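Local coordinates for protein 1-acyl-sn-glycerol-3-phosphate acyltransferase (Thermotoga maritima, PDB 5KYM) that catalyses the transfer of an acyl chain to lysophosphatidic acid, producing phosphatidic acid at the membrane bilayer, at residues A[55-60]-A[90-95]; A[70-75]-A[95-100]; A[174-179]-A[215-220]; A[120-125]-A[142-147]. All coordinates share one frame; numbering follows the deposited sequence.

Interaction 1: residues A[55-60]-A[90-95]; sequences RAFTWL and IPLILG. With HGX (1-heptadecanoyl-2-tridecanoyl-3-glycerol-phosphonyl choline), chain D; HGX (1-heptadecanoyl-2-tridecanoyl-3-glycerol-phosphonyl choline), chain E.
Phe-57 turns an edge of its ring to helix 89-96, and its side chain stands at about a right angle to that of Leu-92. Its CZ comes within 3.6 Å of Leu-92 CB, while CE1 reaches the backbone between Pro-91 and Leu-92 near the ring plane, 3.6 Å from Leu-92 N. Ala-56 CB faces Pro-91 CB at 4.3 Å, a short methyl against a compact ring. The large phenylalanine suits a wider separation, for the helix axes stay 10.0 Å apart and run at 132°. Val-64 and Val-207, from two neighbouring strands, touch both Phe-57 and Leu-92.

Helix 89-96 begins at the aspartate that closes the HX4D signature of these acyltransferases, and helix 38-59 is the second of the two N-terminal helices, so the apolar seam joins the two-helix motif to the catalytic domain, consistent with a role in placing the active site.

Arg-55 points to the lipids instead. Extended from CG to NE, its chain carries the guanidinium to the bound phospholipids, where NE donates to phosphate O4 of HGX (chain D) at 3.1 Å, with an angle of 141° at the hydrogen. Glycerol C3 of the same lipid lies over the centre of the guanidinium, 3.6 Å above its plane. A leucine in place of Arg-55 would probably leave that phosphate oxygen without its charged donor and the glycerol without a flat surface. Trp-59 brings the NE1 edge of its indole toward the ester carbonyl oxygen O11 of the same lipid, in the ring plane, while Arg-55 O and Ala-56 CA lie over one ring face.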
# COMPACT_ATOMS: atom_id res chain seq x y z
N ARG A 55 -5.76 9.72 -7.40
CA ARG A 55 -5.70 11.17 -7.49
C ARG A 55 -4.39 11.69 -6.92
O ARG A 55 -3.81 12.64 -7.44
CB ARG A 55 -6.89 11.80 -6.78
CG ARG A 55 -8.18 11.66 -7.55
CD ARG A 55 -9.39 12.36 -6.99
NE ARG A 55 -10.63 12.06 -7.76
CZ ARG A 55 -11.87 12.31 -7.33
NH1 ARG A 55 -12.10 12.86 -6.14
NH2 ARG A 55 -12.92 12.00 -8.08
N ALA A 56 -3.90 11.06 -5.85
CA ALA A 56 -2.65 11.46 -5.24
C ALA A 56 -1.54 11.65 -6.25
O ALA A 56 -0.75 12.64 -6.21
CB ALA A 56 -2.22 10.38 -4.25
N PHE A 57 -1.43 10.68 -7.14
CA PHE A 57 -0.35 10.74 -8.08
C PHE A 57 -0.61 11.84 -9.09
O PHE A 57 0.36 12.43 -9.58
CB PHE A 57 -0.04 9.38 -8.69
CG PHE A 57 0.53 8.45 -7.71
CD1 PHE A 57 -0.29 7.83 -6.80
CD2 PHE A 57 1.88 8.29 -7.60
CE1 PHE A 57 0.23 7.05 -5.80
CE2 PHE A 57 2.43 7.51 -6.57
CZ PHE A 57 1.59 6.89 -5.67
N THR A 58 -1.87 12.19 -9.36
CA THR A 58 -2.13 13.31 -10.28
C THR A 58 -1.74 14.62 -9.65
O THR A 58 -1.12 15.44 -10.29
CB THR A 58 -3.55 13.40 -10.82
OG1 THR A 58 -4.36 14.08 -9.88
CG2 THR A 58 -4.13 12.08 -11.13
N TRP A 59 -2.01 14.80 -8.37
CA TRP A 59 -1.50 15.98 -7.70
C TRP A 59 0.04 16.17 -7.80
O TRP A 59 0.56 17.26 -7.63
CB TRP A 59 -1.93 15.98 -6.26
CG TRP A 59 -3.33 15.80 -6.09
CD1 TRP A 59 -4.30 16.14 -6.95
CD2 TRP A 59 -3.97 15.26 -4.96
NE1 TRP A 59 -5.54 15.81 -6.44
CE2 TRP A 59 -5.36 15.29 -5.20
CE3 TRP A 59 -3.51 14.73 -3.75
CZ2 TRP A 59 -6.29 14.82 -4.28
CZ3 TRP A 59 -4.43 14.26 -2.83
CH2 TRP A 59 -5.79 14.29 -3.09
N LEU A 60 0.77 15.07 -8.00
CA LEU A 60 2.23 15.08 -8.23
C LEU A 60 2.64 15.09 -9.71
O LEU A 60 3.85 15.07 -10.03
CB LEU A 60 2.90 13.90 -7.48
CG LEU A 60 2.66 13.98 -5.97
CD1 LEU A 60 3.01 12.70 -5.27
CD2 LEU A 60 3.45 15.10 -5.36
N ILE A 90 1.86 3.31 -0.02
CA ILE A 90 0.52 3.08 0.49
C ILE A 90 -0.58 3.67 -0.44
O ILE A 90 -1.47 2.92 -0.87
CB ILE A 90 0.49 3.44 2.00
CG1 ILE A 90 1.15 2.25 2.78
CG2 ILE A 90 -0.92 3.63 2.52
CD1 ILE A 90 0.45 0.82 2.76
N PRO A 91 -0.51 4.96 -0.76
CA PRO A 91 -1.53 5.45 -1.70
C PRO A 91 -1.50 4.69 -3.04
O PRO A 91 -2.57 4.44 -3.64
CB PRO A 91 -1.19 6.96 -1.91
CG PRO A 91 0.08 7.20 -1.17
CD PRO A 91 0.27 6.07 -0.16
N LEU A 92 -0.30 4.36 -3.50
CA LEU A 92 -0.14 3.58 -4.71
C LEU A 92 -0.85 2.24 -4.60
O LEU A 92 -1.69 1.96 -5.44
CB LEU A 92 1.35 3.34 -5.00
CG LEU A 92 1.71 2.51 -6.21
CD1 LEU A 92 1.35 3.31 -7.41
CD2 LEU A 92 3.17 2.18 -6.23
N ILE A 93 -0.54 1.39 -3.60
CA ILE A 93 -1.22 0.08 -3.50
C ILE A 93 -2.77 0.31 -3.36
O ILE A 93 -3.57 -0.43 -3.96
CB ILE A 93 -0.76 -0.79 -2.30
CG1 ILE A 93 0.75 -0.94 -2.13
CG2 ILE A 93 -1.39 -2.16 -2.35
CD1 ILE A 93 1.45 -1.63 -3.24
N LEU A 94 -3.18 1.33 -2.57
CA LEU A 94 -4.61 1.61 -2.30
C LEU A 94 -5.35 1.91 -3.60
O LEU A 94 -6.42 1.36 -3.85
CB LEU A 94 -4.78 2.76 -1.32
CG LEU A 94 -4.52 2.49 0.18
CD1 LEU A 94 -4.61 3.69 1.11
CD2 LEU A 94 -5.50 1.45 0.65
N GLY A 95 -4.75 2.75 -4.42
CA GLY A 95 -5.39 3.21 -5.63
C GLY A 95 -5.33 2.29 -6.82
O GLY A 95 -6.12 2.42 -7.74
O11 HGX D . -8.63 15.97 -8.29
C11 HGX D . -9.52 16.47 -7.58
C12 HGX D . -9.22 16.95 -6.18
C13 HGX D . -10.04 18.17 -5.76
C14 HGX D . -9.66 18.64 -4.35
C15 HGX D . -9.80 20.16 -4.18
C16 HGX D . -9.32 20.75 -2.84
C17 HGX D . -8.95 22.23 -2.98
C18 HGX D . -8.87 23.02 -1.68
O3 HGX D . -10.89 16.59 -8.07
C3 HGX D . -11.59 15.59 -8.82
C2 HGX D . -12.17 16.15 -10.15
C1 HGX D . -11.78 15.33 -11.42
O3P HGX D . -10.53 14.59 -11.36
O2 HGX D . -11.85 17.56 -10.28
C31 HGX D . -12.91 18.50 -9.87
O31 HGX D . -13.77 18.72 -10.70
C32 HGX D . -12.99 19.16 -8.48
C33 HGX D . -12.36 20.55 -8.35
C34 HGX D . -12.71 21.25 -7.02
C35 HGX D . -11.75 22.39 -6.66
C36 HGX D . -12.39 23.64 -6.03
C37 HGX D . -11.41 24.74 -5.55
C38 HGX D . -12.12 26.09 -5.24
C39 HGX D . -11.32 27.14 -4.41
C40 HGX D . -11.99 28.52 -4.26
O1 HGX D . -11.04 12.94 -13.24
P1 HGX D . -10.34 13.05 -11.90
O4 HGX D . -10.77 12.11 -10.81
O5 HGX D . -8.72 12.83 -12.09
C4 HGX D . -8.07 12.37 -13.28
C5 HGX D . -8.08 10.84 -13.36
O11 HGX E . -13.39 16.38 -5.91
C11 HGX E . -14.40 16.24 -5.24
C12 HGX E . -14.57 17.06 -3.98
C13 HGX E . -13.34 17.80 -3.44
C14 HGX E . -13.84 18.68 -2.30
C15 HGX E . -12.86 19.68 -1.68
C16 HGX E . -13.60 20.65 -0.72
C17 HGX E . -12.64 21.43 0.20
C18 HGX E . -13.27 22.34 1.27
O3 HGX E . -15.46 15.30 -5.65
C3 HGX E . -15.35 14.30 -6.70
C2 HGX E . -16.42 14.43 -7.80
C1 HGX E . -16.32 13.15 -8.65
O3P HGX E . -17.38 13.01 -9.60
O2 HGX E . -16.22 15.63 -8.61
C31 HGX E . -17.33 16.61 -8.82
O31 HGX E . -18.47 16.22 -9.04
C32 HGX E . -17.10 18.12 -8.83
C33 HGX E . -17.59 18.78 -7.53
C34 HGX E . -17.01 20.18 -7.25
C35 HGX E . -16.59 20.39 -5.79
C36 HGX E . -16.51 21.88 -5.42
C37 HGX E . -15.91 22.18 -4.04
C38 HGX E . -15.90 23.69 -3.72
C39 HGX E . -14.95 24.12 -2.57
C40 HGX E . -14.85 25.64 -2.37
O1 HGX E . -17.01 10.64 -10.41
P1 HGX E . -17.21 12.05 -10.91
O4 HGX E . -16.17 12.71 -11.79
O5 HGX E . -18.61 12.09 -11.72
C4 HGX E . -18.86 11.25 -12.86
C5 HGX E . -19.83 11.89 -13.85

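Interaction 2: residues A[70-75]-A[95-100]; sequences ENIPKD and GFVATG
Van der Waals contact of Ile-72 with the backbone of Val-97, more than with its side chain, carries this meeting of the 70-75 loop with the chain leaving helix 89-96. Ile-72 CD1 lies 3.6 Å from the backbone oxygen of Val-97, and the other branch, CG2, comes within 3.7 Å of that same Val-97 O. With CG1 anti to the carbonyl carbon (chi1 -58°) and CG2 anti to the backbone N, the beta-branched residue spreads two arms over one peptide group, which a straight side chain could not do. The side chains themselves meet more loosely, Ile-72 CD1 standing 4.5 Å from Val-97 CG1.

Between the two segments there is no polar bond. Lys-74 curls back so that NZ donates to Ile-72 O at 2.9 Å, approaching in the carbonyl plane, and this closes the loop on the residue that makes the contact. Asn-71 ND2 bonds outward to Ile-211 O, tying the short 3-10 turn to the adjoining strand.

Around the pair, strand 207-211 supports both partners, since Ile-211 touches Ile-72 as well as Val-97. Phe-96 packs on strands 64-67 and 207-211 and makes a cation-pi contact with Lys-54 of helix 38-59. The contact thus joins the loop after strand 64-67 to the end of helix 89-96.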
# COMPACT_ATOMS: atom_id res chain seq x y z
N GLU A 70 -5.24 -8.15 -13.85
CA GLU A 70 -5.91 -9.47 -13.98
C GLU A 70 -5.55 -10.50 -12.89
O GLU A 70 -6.30 -11.40 -12.65
CB GLU A 70 -5.69 -10.04 -15.39
CG GLU A 70 -4.28 -10.58 -15.70
CD GLU A 70 -3.19 -9.54 -16.14
OE1 GLU A 70 -3.48 -8.31 -16.39
OE2 GLU A 70 -2.04 -10.05 -16.28
N ASN A 71 -4.42 -10.39 -12.22
CA ASN A 71 -4.01 -11.31 -11.17
C ASN A 71 -4.64 -11.03 -9.81
O ASN A 71 -4.54 -11.88 -8.90
CB ASN A 71 -2.48 -11.28 -10.99
CG ASN A 71 -1.76 -11.72 -12.19
OD1 ASN A 71 -2.31 -12.40 -13.00
ND2 ASN A 71 -0.51 -11.37 -12.29
N ILE A 72 -5.23 -9.86 -9.64
CA ILE A 72 -5.75 -9.50 -8.32
C ILE A 72 -6.97 -10.38 -8.01
O ILE A 72 -7.93 -10.30 -8.75
CB ILE A 72 -6.18 -8.02 -8.30
CG1 ILE A 72 -5.03 -7.11 -8.67
CG2 ILE A 72 -6.70 -7.68 -6.91
CD1 ILE A 72 -5.41 -5.70 -8.89
N PRO A 73 -6.96 -11.19 -6.95
CA PRO A 73 -8.13 -12.06 -6.71
C PRO A 73 -9.38 -11.29 -6.53
O PRO A 73 -9.36 -10.13 -6.10
CB PRO A 73 -7.84 -12.77 -5.42
CG PRO A 73 -6.37 -12.65 -5.22
CD PRO A 73 -5.92 -11.39 -5.93
N LYS A 74 -10.49 -11.94 -6.91
CA LYS A 74 -11.83 -11.37 -6.77
C LYS A 74 -12.66 -12.39 -5.95
O LYS A 74 -12.31 -13.64 -5.87
CB LYS A 74 -12.38 -11.04 -8.17
CG LYS A 74 -11.68 -9.86 -8.85
CD LYS A 74 -11.44 -10.11 -10.37
CE LYS A 74 -10.70 -8.97 -11.10
NZ LYS A 74 -9.26 -8.72 -10.73
N ASP A 75 -13.66 -11.86 -5.25
CA ASP A 75 -14.49 -12.66 -4.33
C ASP A 75 -13.79 -13.10 -3.00
O ASP A 75 -14.40 -13.83 -2.21
CB ASP A 75 -15.07 -13.89 -5.09
N GLY A 95 -4.75 2.75 -4.42
CA GLY A 95 -5.39 3.21 -5.63
C GLY A 95 -5.33 2.29 -6.82
O GLY A 95 -6.12 2.42 -7.74
N PHE A 96 -4.41 1.33 -6.81
CA PHE A 96 -4.17 0.53 -7.99
C PHE A 96 -4.10 -0.96 -7.77
O PHE A 96 -3.85 -1.70 -8.71
CB PHE A 96 -2.84 0.98 -8.61
CG PHE A 96 -2.89 2.38 -9.17
CD1 PHE A 96 -3.36 2.61 -10.44
CD2 PHE A 96 -2.46 3.42 -8.44
CE1 PHE A 96 -3.41 3.86 -10.96
CE2 PHE A 96 -2.49 4.70 -8.96
CZ PHE A 96 -2.95 4.90 -10.23
N VAL A 97 -4.28 -1.44 -6.54
CA VAL A 97 -4.23 -2.88 -6.27
C VAL A 97 -5.35 -3.30 -5.32
O VAL A 97 -6.12 -4.20 -5.64
CB VAL A 97 -2.90 -3.26 -5.64
CG1 VAL A 97 -2.83 -4.76 -5.37
CG2 VAL A 97 -1.74 -2.71 -6.46
N ALA A 98 -5.47 -2.63 -4.18
CA ALA A 98 -6.33 -3.08 -3.11
C ALA A 98 -6.53 -2.06 -1.99
O ALA A 98 -5.58 -1.45 -1.57
CB ALA A 98 -5.70 -4.34 -2.55
N THR A 99 -7.75 -1.92 -1.51
CA THR A 99 -8.00 -1.05 -0.41
C THR A 99 -8.14 -1.84 0.83
O THR A 99 -9.23 -1.91 1.45
CB THR A 99 -9.23 -0.16 -0.58
OG1 THR A 99 -10.40 -0.92 -0.82
CG2 THR A 99 -9.04 0.70 -1.72
N GLY A 100 -6.98 -2.34 1.27
CA GLY A 100 -6.85 -3.14 2.49
C GLY A 100 -6.21 -2.48 3.70
O GLY A 100 -5.68 -1.35 3.68

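Interaction 3: residues A[174-179]-A[215-220]; sequences MIAVKT and VDPKGF
Pro-217 sets its ring against the short helix 174-177, with CG 4.0 Å from Ala-176 CB and 3.7 Å from Ala-176 O. Its CB is also close to that carbonyl oxygen and lies 4.4 Å from Val-177 N, so the proline leans on helix backbone as much as on side chain. Alanine suits the helix here because its single methyl lets the backbones come near: the CA atoms of Val-177 and Pro-217 are 5.7 Å apart. On the loop side, CA of Pro-217 sits in the plane of the Phe-220 ring, at its edge.

The two partners belong to the alpha/beta acyltransferase fold, where Ala-176 and its neighbour Ile-175 rest on Ile-79 of strand 79-82, and the 215-220 segment links strand 207-211 to the long C-terminal helix 223-243.

Further out, hydrogen bonds shape each backbone. Asp-216 OD1 accepts from Lys-218 N at 2.9 Å, an Asx turn that bends the loop around Pro-217, although the amide comes from well above the carboxylate plane. On the helix side, Thr-179 OG1 reaches back to Ile-175 O at 2.8 Å, in the carbonyl plane, and is also bonded to Val-181 N, a double use open to a hydroxyl, which can donate and accept at once. Val-215 is paired through its backbone with Val-183, at the start of strand 183-189.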
# COMPACT_ATOMS: atom_id res chain seq x y z
N MET A 174 4.91 -15.05 8.01
CA MET A 174 4.11 -15.80 8.94
C MET A 174 2.62 -15.46 8.87
O MET A 174 1.81 -16.37 9.04
CB MET A 174 4.63 -15.66 10.38
CG MET A 174 4.14 -16.77 11.29
SD MET A 174 4.57 -18.46 10.76
CE MET A 174 6.37 -18.49 10.88
N ILE A 175 2.19 -14.23 8.52
CA ILE A 175 0.72 -14.04 8.54
C ILE A 175 0.01 -14.84 7.46
O ILE A 175 -1.14 -15.21 7.63
CB ILE A 175 0.23 -12.58 8.52
CG1 ILE A 175 0.46 -11.94 7.21
CG2 ILE A 175 0.90 -11.74 9.59
CD1 ILE A 175 -0.20 -10.60 7.18
N ALA A 176 0.71 -15.15 6.38
CA ALA A 176 0.16 -16.01 5.33
C ALA A 176 0.14 -17.49 5.74
O ALA A 176 -0.89 -18.17 5.64
CB ALA A 176 0.94 -15.84 4.04
N VAL A 177 1.29 -17.98 6.21
CA VAL A 177 1.42 -19.34 6.71
C VAL A 177 0.36 -19.73 7.69
O VAL A 177 -0.23 -20.76 7.52
CB VAL A 177 2.83 -19.59 7.29
CG1 VAL A 177 2.80 -20.46 8.49
CG2 VAL A 177 3.65 -20.21 6.21
N LYS A 178 0.10 -18.88 8.67
CA LYS A 178 -0.86 -19.17 9.78
C LYS A 178 -2.32 -18.90 9.47
O LYS A 178 -3.17 -19.16 10.30
CB LYS A 178 -0.48 -18.40 11.08
CG LYS A 178 0.61 -19.07 11.90
CD LYS A 178 1.01 -18.26 13.12
CE LYS A 178 2.10 -18.98 13.94
NZ LYS A 178 1.84 -20.43 14.20
N THR A 179 -2.63 -18.30 8.32
CA THR A 179 -4.02 -18.04 7.92
C THR A 179 -4.42 -18.78 6.68
O THR A 179 -5.62 -18.86 6.41
CB THR A 179 -4.28 -16.54 7.62
OG1 THR A 179 -3.51 -16.07 6.49
CG2 THR A 179 -3.93 -15.69 8.82
N VAL A 215 0.06 -16.41 -4.83
CA VAL A 215 0.78 -17.58 -4.28
C VAL A 215 -0.04 -18.20 -3.14
O VAL A 215 -0.60 -17.48 -2.35
CB VAL A 215 2.21 -17.15 -3.83
CG1 VAL A 215 2.90 -18.18 -3.01
CG2 VAL A 215 3.02 -16.92 -5.05
N ASP A 216 -0.10 -19.53 -3.10
CA ASP A 216 -0.83 -20.25 -2.09
C ASP A 216 0.16 -20.75 -1.06
O ASP A 216 1.02 -21.56 -1.40
CB ASP A 216 -1.54 -21.44 -2.71
CG ASP A 216 -2.55 -22.11 -1.75
OD1 ASP A 216 -2.45 -21.94 -0.51
OD2 ASP A 216 -3.45 -22.78 -2.29
N PRO A 217 0.05 -20.32 0.18
CA PRO A 217 0.95 -20.78 1.19
C PRO A 217 0.93 -22.34 1.42
O PRO A 217 1.97 -22.97 1.80
CB PRO A 217 0.47 -20.05 2.46
CG PRO A 217 -0.50 -19.04 2.04
CD PRO A 217 -0.97 -19.42 0.71
N LYS A 218 -0.27 -22.92 1.21
CA LYS A 218 -0.53 -24.34 1.22
C LYS A 218 0.59 -25.16 0.51
O LYS A 218 0.96 -26.21 0.99
CB LYS A 218 -1.88 -24.58 0.55
CG LYS A 218 -2.49 -25.97 0.64
CD LYS A 218 -4.02 -25.93 0.76
CE LYS A 218 -4.47 -25.49 2.17
NZ LYS A 218 -5.94 -25.66 2.37
N GLY A 219 1.15 -24.67 -0.61
CA GLY A 219 2.22 -25.35 -1.32
C GLY A 219 3.65 -25.13 -0.84
O GLY A 219 4.57 -24.99 -1.69
N PHE A 220 3.87 -25.05 0.48
CA PHE A 220 5.18 -24.67 1.01
C PHE A 220 5.46 -25.32 2.34
O PHE A 220 4.78 -25.02 3.33
CB PHE A 220 5.33 -23.11 1.21
CG PHE A 220 5.36 -22.33 -0.08
CD1 PHE A 220 6.48 -22.38 -0.92
CD2 PHE A 220 4.25 -21.63 -0.50
CE1 PHE A 220 6.45 -21.74 -2.13
CE2 PHE A 220 4.24 -20.98 -1.71
CZ PHE A 220 5.34 -21.03 -2.52

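Interaction 4: residues A[120-125]-A[142-147]; sequences YLNGVF and IEKLKN
Lys-144 lays its extended chain over the turn at Asn-122 and Gly-123, its methylenes running past the asparagine and its ammonium ending among backbone oxygens. NZ donates to Gly-123 O at 2.9 Å, tilted 32° from the carbonyl plane, and to Asn-122 O at 3.2 Å, there standing 58° above the plane. A long side chain suits this gap, for the CA atoms of Asn-122 and Lys-144 are 7.9 Å apart. On the way CE passes 3.5 Å from Asn-122 OD1, and Val-124 CG2 slides past in the opposite direction, 3.8 Å from NZ.

Asn-122, with positive phi, is the C-prime residue of the Schellman motif that ends helix 114-120; the chain then enters strand 124-125, whose Val-124 pairs with Ala-104. A methionine in place of Lys-144 would probably leave both carbonyl oxygens without this donor and the turn less firmly tied to helix 137-147. Glu-140 offers NZ a further, long and weak ion pair. Both carbonyls lie just past the C-terminal end of helix 114-120, the negative pole of its dipole, which would probably add to their pull on a charged ammonium.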
# COMPACT_ATOMS: atom_id res chain seq x y z
N TYR A 120 -10.82 2.80 9.19
CA TYR A 120 -11.85 2.28 8.28
C TYR A 120 -11.33 1.08 7.50
O TYR A 120 -12.05 0.10 7.34
CB TYR A 120 -12.37 3.32 7.30
CG TYR A 120 -13.69 2.93 6.65
CD1 TYR A 120 -13.71 2.09 5.58
CD2 TYR A 120 -14.90 3.45 7.10
CE1 TYR A 120 -14.91 1.72 4.97
CE2 TYR A 120 -16.10 3.11 6.51
CZ TYR A 120 -16.11 2.23 5.44
OH TYR A 120 -17.28 1.81 4.80
N LEU A 121 -10.07 1.14 7.06
CA LEU A 121 -9.44 0.02 6.34
C LEU A 121 -9.07 -1.16 7.22
O LEU A 121 -8.39 -2.08 6.74
CB LEU A 121 -8.19 0.51 5.59
CG LEU A 121 -8.52 1.46 4.43
CD1 LEU A 121 -7.31 2.32 4.07
CD2 LEU A 121 -9.05 0.68 3.21
N ASN A 122 -9.52 -1.12 8.48
CA ASN A 122 -9.19 -2.11 9.50
C ASN A 122 -7.71 -2.28 9.74
O ASN A 122 -7.29 -3.35 10.11
CB ASN A 122 -9.84 -3.45 9.15
CG ASN A 122 -11.08 -3.69 9.91
OD1 ASN A 122 -11.14 -4.58 10.75
ND2 ASN A 122 -12.09 -2.89 9.62
N GLY A 123 -6.92 -1.23 9.58
CA GLY A 123 -5.47 -1.29 9.88
C GLY A 123 -5.10 -1.69 11.30
O GLY A 123 -5.93 -2.04 12.07
N VAL A 124 -3.81 -1.65 11.63
CA VAL A 124 -3.25 -2.32 12.83
C VAL A 124 -2.07 -1.46 13.17
O VAL A 124 -1.11 -1.40 12.37
CB VAL A 124 -2.72 -3.74 12.55
CG1 VAL A 124 -1.98 -4.27 13.74
CG2 VAL A 124 -3.85 -4.69 12.18
N PHE A 125 -2.19 -0.78 14.32
CA PHE A 125 -1.16 0.08 14.80
C PHE A 125 -0.10 -0.74 15.63
O PHE A 125 -0.40 -1.80 16.22
CB PHE A 125 -1.76 1.22 15.62
CG PHE A 125 -2.67 2.18 14.84
CD1 PHE A 125 -2.14 3.23 14.10
CD2 PHE A 125 -4.08 2.12 14.96
CE1 PHE A 125 -2.98 4.13 13.41
CE2 PHE A 125 -4.89 3.01 14.28
CZ PHE A 125 -4.35 4.01 13.50
N ILE A 142 -3.79 -11.65 11.94
CA ILE A 142 -4.24 -13.04 11.75
C ILE A 142 -5.76 -13.14 11.89
O ILE A 142 -6.46 -13.79 11.09
CB ILE A 142 -3.58 -14.02 12.73
CG1 ILE A 142 -2.09 -14.16 12.44
CG2 ILE A 142 -4.21 -15.39 12.58
CD1 ILE A 142 -1.41 -15.40 13.01
N GLU A 143 -6.27 -12.49 12.94
CA GLU A 143 -7.69 -12.54 13.28
C GLU A 143 -8.52 -11.83 12.22
O GLU A 143 -9.43 -12.45 11.63
CB GLU A 143 -7.92 -12.01 14.71
CG GLU A 143 -7.42 -12.91 15.88
CD GLU A 143 -7.51 -14.45 15.66
OE1 GLU A 143 -8.69 -14.86 15.47
OE2 GLU A 143 -6.44 -15.20 15.70
N LYS A 144 -8.19 -10.57 11.93
CA LYS A 144 -8.75 -9.86 10.77
C LYS A 144 -8.70 -10.63 9.45
O LYS A 144 -9.69 -10.66 8.72
CB LYS A 144 -8.06 -8.51 10.57
CG LYS A 144 -8.53 -7.50 11.56
CD LYS A 144 -7.66 -6.26 11.72
CE LYS A 144 -8.36 -5.34 12.72
NZ LYS A 144 -7.54 -4.18 13.14
N LEU A 145 -7.57 -11.27 9.15
CA LEU A 145 -7.46 -12.10 7.95
C LEU A 145 -8.50 -13.18 7.92
O LEU A 145 -9.18 -13.33 6.89
CB LEU A 145 -6.08 -12.69 7.77
CG LEU A 145 -5.14 -11.68 7.07
CD1 LEU A 145 -3.69 -11.97 7.43
CD2 LEU A 145 -5.31 -11.59 5.58
N LYS A 146 -8.67 -13.89 9.05
CA LYS A 146 -9.68 -14.95 9.17
C LYS A 146 -11.10 -14.44 8.97
O LYS A 146 -11.92 -15.10 8.35
CB LYS A 146 -9.53 -15.67 10.50
CG LYS A 146 -8.26 -16.49 10.61
CD LYS A 146 -7.80 -16.63 12.07
CE LYS A 146 -6.72 -17.71 12.36
NZ LYS A 146 -6.38 -17.78 13.83
N ASN A 147 -11.40 -13.25 9.43
CA ASN A 147 -12.73 -12.69 9.16
C ASN A 147 -12.89 -12.17 7.73
O ASN A 147 -14.00 -11.97 7.29
CB ASN A 147 -13.11 -11.61 10.18
CG ASN A 147 -12.96 -12.10 11.62
OD1 ASN A 147 -13.18 -13.29 11.93
ND2 ASN A 147 -12.56 -11.19 12.51

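Interactions 1 and 2 share Gly-95 and helix 89-96: the first holds the body of the helix against helix 38-59 with buried apolar groups, the second holds its exit by a smaller, partly buried contact. Interaction 3 is also apolar and buried, but lies about 29 Å from interaction 1 between centres, across the chain's centre. Interaction 4, partly buried, is the one whose two segments are joined by hydrogen bonds, through a lysine and backbone carbonyls. Leu-121 connects it to interactions 1 and 2 by packing, and Ile-142 and Leu-145 connect it to interaction 3. Lipid contacts belong to interaction 1 alone, on the membrane-helix side.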